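GEO10716p1 (Drosophila melanogaster, PDB 7BTG) probably removes phosphate from phosphoarginine, acting as an arginine phosphatase of the low molecular weight protein tyrosine phosphatase family. Local coordinates at residues F83-D86 with N87-L91. The protein carries 1 engineered substitution. Residues are numbered along the deposited sequence; the frame is centred on the assembly and turned at random.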
ATOM      1  N   PHE A  83      -4.689   1.524  -3.028  1.00 23.92           N
ATOM      2  CA  PHE A  83      -4.425   2.466  -1.950  1.00 25.88           C
ATOM      3  C   PHE A  83      -3.192   3.292  -2.278  1.00 26.76           C
ATOM      4  O   PHE A  83      -2.118   2.736  -2.522  1.00 26.18           O
ATOM      5  CB  PHE A  83      -4.235   1.734  -0.624  1.00 27.43           C
ATOM      6  CG  PHE A  83      -5.510   1.134  -0.088  1.00 31.25           C
ATOM      7  CD1 PHE A  83      -6.596   1.949   0.206  1.00 32.12           C
ATOM      8  CD2 PHE A  83      -5.627  -0.227   0.110  1.00 30.25           C
ATOM      9  CE1 PHE A  83      -7.770   1.419   0.679  1.00 33.31           C
ATOM     10  CE2 PHE A  83      -6.797  -0.764   0.588  1.00 32.32           C
ATOM     11  CZ  PHE A  83      -7.868   0.065   0.885  1.00 32.47           C
ATOM     12  N   ALA A  84      -3.363   4.610  -2.291  1.00 28.17           N
ATOM     13  CA  ALA A  84      -2.262   5.558  -2.343  1.00 27.70           C
ATOM     14  C   ALA A  84      -1.753   5.878  -0.940  1.00 27.35           C
ATOM     15  O   ALA A  84      -2.503   5.842   0.039  1.00 29.41           O
ATOM     16  CB  ALA A  84      -2.727   6.851  -3.026  1.00 27.52           C
ATOM     17  N   MET A  85      -0.465   6.197  -0.842  1.00 27.63           N
ATOM     18  CA  MET A  85       0.079   6.687   0.422  1.00 29.89           C
ATOM     19  C   MET A  85      -0.047   8.197   0.553  1.00 30.80           C
ATOM     20  O   MET A  85      -0.206   8.707   1.674  1.00 30.41           O
ATOM     21  CB  MET A  85       1.554   6.290   0.553  1.00 23.94           C
ATOM     22  CG  MET A  85       1.786   4.826   0.350  1.00 25.40           C
ATOM     23  SD  MET A  85       1.054   3.839   1.723  1.00 29.97           S
ATOM     24  CE  MET A  85       0.708   2.331   0.825  1.00 25.93           C
ATOM     25  N   ASP A  86      -0.024   8.884  -0.593  1.00 28.87           N
ATOM     26  CA  ASP A  86       0.147  10.318  -0.801  1.00 36.26           C
ATOM     27  C   ASP A  86      -1.017  10.874  -1.600  1.00 34.79           C
ATOM     28  O   ASP A  86      -1.610  10.180  -2.432  1.00 30.26           O
ATOM     29  CB  ASP A  86       1.401  10.637  -1.659  1.00 32.91           C
ATOM     30  CG  ASP A  86       2.620  10.685  -0.866  1.00 34.50           C
ATOM     31  OD1 ASP A  86       2.495  11.147   0.288  1.00 47.90           O
ATOM     32  OD2 ASP A  86       3.679  10.262  -1.372  1.00 36.68           O
ATOM     33  N   ASN A  87      -1.248  12.173  -1.453  1.00 28.69           N
ATOM     34  CA  ASN A  87      -2.178  12.790  -2.380  1.00 32.28           C
ATOM     35  C   ASN A  87      -1.542  12.954  -3.750  1.00 31.84           C
ATOM     36  O   ASN A  87      -2.242  12.937  -4.768  1.00 33.10           O
ATOM     37  CB  ASN A  87      -2.669  14.119  -1.834  1.00 31.05           C
ATOM     38  CG  ASN A  87      -3.948  14.556  -2.498  1.00 46.19           C
ATOM     39  OD1 ASN A  87      -3.991  15.577  -3.199  1.00 50.80           O
ATOM     40  ND2 ASN A  87      -4.999  13.763  -2.316  1.00 37.28           N
ATOM     41  N   SER A  88      -0.215  13.062  -3.801  1.00 28.29           N
ATOM     42  CA  SER A  88       0.482  12.955  -5.074  1.00 29.41           C
ATOM     43  C   SER A  88       0.169  11.631  -5.762  1.00 28.32           C
ATOM     44  O   SER A  88      -0.255  11.615  -6.926  1.00 28.95           O
ATOM     45  CB  SER A  88       1.988  13.108  -4.873  1.00 26.91           C
ATOM     46  OG  SER A  88       2.682  12.625  -6.017  1.00 36.73           O
ATOM     47  N   ASN A  89       0.422  10.506  -5.068  1.00 24.79           N
ATOM     48  CA  ASN A  89       0.083   9.193  -5.615  1.00 27.68           C
ATOM     49  C   ASN A  89      -1.369   9.169  -6.055  1.00 25.14           C
ATOM     50  O   ASN A  89      -1.689   8.712  -7.155  1.00 30.00           O
ATOM     51  CB  ASN A  89       0.269   8.052  -4.597  1.00 28.41           C
ATOM     52  CG  ASN A  89       1.639   7.997  -3.929  1.00 32.90           C
ATOM     53  OD1 ASN A  89       1.758   7.378  -2.861  1.00 31.86           O
ATOM     54  ND2 ASN A  89       2.667   8.586  -4.538  1.00 26.13           N
ATOM     55  N   LEU A  90      -2.269   9.622  -5.173  1.00 25.60           N
ATOM     56  CA  LEU A  90      -3.699   9.565  -5.458  1.00 30.41           C
ATOM     57  C   LEU A  90      -4.025  10.278  -6.766  1.00 25.33           C
ATOM     58  O   LEU A  90      -4.718   9.727  -7.624  1.00 24.60           O
ATOM     59  CB  LEU A  90      -4.500  10.179  -4.304  1.00 25.46           C
ATOM     60  CG  LEU A  90      -6.021  10.036  -4.341  1.00 23.75           C
ATOM     61  CD1 LEU A  90      -6.405   8.589  -4.285  1.00 23.85           C
ATOM     62  CD2 LEU A  90      -6.651  10.800  -3.142  1.00 26.29           C
ATOM     63  N   LEU A  91      -3.518  11.501  -6.935  1.00 23.50           N
ATOM     64  CA  LEU A  91      -3.828  12.277  -8.134  1.00 31.02           C
ATOM     65  C   LEU A  91      -3.294  11.603  -9.387  1.00 29.14           C
ATOM     66  O   LEU A  91      -3.964  11.607 -10.425  1.00 25.51           O
ATOM     67  CB  LEU A  91      -3.266  13.695  -8.030  1.00 25.89           C
ATOM     68  CG  LEU A  91      -3.944  14.625  -7.039  1.00 34.04           C
ATOM     69  CD1 LEU A  91      -3.643  16.061  -7.408  1.00 35.18           C
ATOM     70  CD2 LEU A  91      -5.429  14.374  -7.026  1.00 33.57           C
TER
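The turn from strand 81-84 into helix 87-99, part of a beta-alpha-beta unit in the parallel sheet of this phosphatase fold, is tied by Asn89, whose side chain reaches back over the turn to Met85 and Asp86. It is a worked example of a first-turn side chain bonding back to the backbone just after a strand. With CG anti to its own carbonyl carbon (chi1 -53°), Asn89 brings OD1 to 3.2 Å from Met85 N, which lies in the plane of the amide carbonyl, on a lone pair of OD1, though the bond is bent. Asp86 N also leans on OD1, at 3.3 Å, but this second bond is bent and weak. The amide oxygen of the buried Asn89 thus serves two successive backbone N-H groups just beyond the strand, one of them weakly. An alanine here would probably leave the Met85 N-H without this acceptor, take away the weaker bond to Asp86 N, and open a gap beside Asp86 CB. Asp86 occupies the N-cap position, yet its carboxylate makes no capping bond. Instead its CB packs 3.5 Å from Asn89 CG, with the carboxylate and amide planes 56° apart, while OD2 forms a salt bridge with Arg13 of helix 13-27. The helix is started by the backbone: Leu90 N donates to Asp86 O at 2.9 Å, nearly straight at 160°. Ala84 CB points toward the helix and packs against its first turn, 3.5 Å from Leu90 N and 3.6 Å from Asn89 CB. Leu90 touches Ile108 of strand 107-110, whereas Phe83, whose side chain leaves the strand away from the helix, meets Phe149 of helix 133-154 edge-to-face. Met85 touches Phe5 of strand 2-7 and Ala17 of helix 13-27, its side chain about 6 Å from a bound phosphate ion.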